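Local coordinates for protein putative phosphosugar isomerase (Clostridium difficile, PDB 3G68) that is probably a phosphosugar isomerase of the double-SIS-domain type, related to the isomerase half of glucosamine-6-phosphate synthase and expected to bind carbohydrate derivatives, at residues 184-189 with 300-305. Residues are numbered along the deposited sequence; the frame is centred on the assembly and turned at random.
Sequences INRFEA and KIDITD. With EDO (1,2-ethanediol), chain I.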
# COMPACT_ATOMS: atom_id res chain seq x y z
N ILE B 184 -29.31 -7.32 -21.96
CA ILE B 184 -28.68 -6.47 -22.98
C ILE B 184 -27.14 -6.60 -22.98
O ILE B 184 -26.50 -6.61 -24.03
CB ILE B 184 -29.09 -4.96 -22.77
CG1 ILE B 184 -30.60 -4.76 -23.06
CG2 ILE B 184 -28.22 -4.04 -23.58
CD1 ILE B 184 -31.11 -3.34 -22.69
N ASN B 185 -26.54 -6.78 -21.80
CA ASN B 185 -25.10 -6.90 -21.66
C ASN B 185 -24.51 -8.22 -22.17
O ASN B 185 -23.30 -8.34 -22.34
CB ASN B 185 -24.65 -6.67 -20.22
CG ASN B 185 -23.18 -6.28 -20.15
OD1 ASN B 185 -22.74 -5.40 -20.89
ND2 ASN B 185 -22.43 -6.92 -19.28
N ARG B 186 -25.36 -9.22 -22.36
CA ARG B 186 -24.93 -10.53 -22.90
C ARG B 186 -25.01 -10.60 -24.42
O ARG B 186 -24.52 -11.56 -25.03
CB ARG B 186 -25.81 -11.64 -22.32
CG ARG B 186 -25.64 -11.72 -20.81
CD ARG B 186 -26.34 -12.93 -20.30
NE ARG B 186 -26.09 -13.12 -18.89
CZ ARG B 186 -26.49 -14.18 -18.20
NH1 ARG B 186 -27.16 -15.16 -18.78
NH2 ARG B 186 -26.20 -14.26 -16.90
N PHE B 187 -25.62 -9.59 -25.04
CA PHE B 187 -25.84 -9.58 -26.48
C PHE B 187 -24.55 -9.79 -27.26
O PHE B 187 -24.48 -10.66 -28.12
CB PHE B 187 -26.56 -8.27 -26.85
CG PHE B 187 -26.99 -8.16 -28.29
CD1 PHE B 187 -26.07 -7.90 -29.30
CD2 PHE B 187 -28.37 -8.21 -28.62
CE1 PHE B 187 -26.50 -7.75 -30.63
CE2 PHE B 187 -28.80 -8.08 -29.93
CZ PHE B 187 -27.89 -7.84 -30.94
N GLU B 188 -23.52 -8.99 -26.96
CA GLU B 188 -22.21 -9.08 -27.63
C GLU B 188 -21.59 -10.45 -27.48
O GLU B 188 -21.09 -11.00 -28.46
CB GLU B 188 -21.25 -8.04 -27.03
CG GLU B 188 -19.83 -8.03 -27.59
CD GLU B 188 -19.71 -7.32 -28.92
OE1 GLU B 188 -20.69 -6.66 -29.35
OE2 GLU B 188 -18.62 -7.41 -29.51
N ALA B 189 -21.58 -10.98 -26.25
CA ALA B 189 -21.01 -12.33 -26.01
C ALA B 189 -21.74 -13.40 -26.85
O ALA B 189 -21.09 -14.29 -27.45
CB ALA B 189 -21.06 -12.67 -24.52
N LYS B 300 -24.14 -23.55 -27.72
CA LYS B 300 -24.35 -23.38 -26.30
C LYS B 300 -24.15 -21.92 -25.93
O LYS B 300 -23.04 -21.38 -26.09
CB LYS B 300 -23.40 -24.25 -25.52
CG LYS B 300 -23.68 -24.33 -24.04
CD LYS B 300 -22.73 -25.37 -23.39
CE LYS B 300 -23.10 -25.67 -21.95
NZ LYS B 300 -22.36 -26.88 -21.41
N ILE B 301 -25.21 -21.24 -25.52
CA ILE B 301 -25.12 -19.84 -25.11
C ILE B 301 -25.78 -19.66 -23.76
O ILE B 301 -26.87 -20.18 -23.53
CB ILE B 301 -25.66 -18.83 -26.16
CG1 ILE B 301 -27.01 -19.29 -26.73
CG2 ILE B 301 -24.57 -18.60 -27.28
CD1 ILE B 301 -27.58 -18.38 -27.78
N ASP B 302 -25.11 -18.95 -22.87
CA ASP B 302 -25.60 -18.78 -21.51
C ASP B 302 -26.49 -17.54 -21.41
O ASP B 302 -26.02 -16.41 -21.15
CB ASP B 302 -24.45 -18.72 -20.51
CG ASP B 302 -24.93 -18.58 -19.09
OD1 ASP B 302 -26.09 -18.97 -18.81
OD2 ASP B 302 -24.16 -18.05 -18.26
N ILE B 303 -27.78 -17.80 -21.64
CA ILE B 303 -28.87 -16.82 -21.67
C ILE B 303 -29.60 -16.92 -20.33
O ILE B 303 -29.68 -18.02 -19.77
CB ILE B 303 -29.86 -17.19 -22.85
CG1 ILE B 303 -29.15 -17.03 -24.20
CG2 ILE B 303 -31.13 -16.34 -22.87
CD1 ILE B 303 -29.97 -17.45 -25.38
N THR B 304 -30.13 -15.80 -19.83
CA THR B 304 -30.92 -15.80 -18.60
C THR B 304 -32.03 -16.83 -18.61
O THR B 304 -32.58 -17.16 -19.66
CB THR B 304 -31.63 -14.47 -18.32
OG1 THR B 304 -32.42 -14.61 -17.12
CG2 THR B 304 -32.59 -14.05 -19.48
N ASP B 305 -32.39 -17.26 -17.41
CA ASP B 305 -33.45 -18.22 -17.17
C ASP B 305 -34.83 -17.51 -17.26
O ASP B 305 -35.88 -18.17 -17.42
CB ASP B 305 -33.25 -18.81 -15.74
CG ASP B 305 -33.58 -20.28 -15.66
OD1 ASP B 305 -33.10 -21.03 -16.55
OD2 ASP B 305 -34.25 -20.70 -14.69
C1 EDO I . -22.65 -16.17 -23.88
O1 EDO I . -23.02 -17.50 -23.48
C2 EDO I . -23.42 -15.14 -23.05
O2 EDO I . -23.52 -15.55 -21.67
O HOH W 1 -27.94 -17.51 -16.59
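The turn joining helices 170-184 and 187-200 meets, through Arg186, the loop at Asp302 that follows strand 299-300 of the second parallel sheet, and this one side chain does nearly all the bridging. Arg186 stands in the type I turn Ile184-Phe187; with CG anti to its carbonyl carbon (chi1 -63°) and the chain extended from CG to NE, it brings the guanidinium to the backbone of Asp302 to Thr304. Arg186 NH1 lies 2.9 Å from Asp302 O. Ile303 C sits at the guanidinium edge. With the Asp302 carboxylate there is a long salt bridge of charge alone, Asp302 OD1 4.0 Å from Arg186 NH1 and well out of the guanidinium plane. A water accepts weakly from Arg186 NH1 and donates to Asp302 OD1. An ethanediol, probably from the crystallisation liquor, lies between Ala189 CB and the loop, taking a nearly straight hydrogen bond from Asp302 N to O1 (2.6 Å, 168°) and giving one from O2 to Asp302 O (2.7 Å). The stronger ionic partner of Arg186, through NH2, is Glu137 of the second subunit, while the loop it meets follows the last strand of a five-stranded parallel sheet, order 2-1-3-4-5, in an alpha/beta SIS domain.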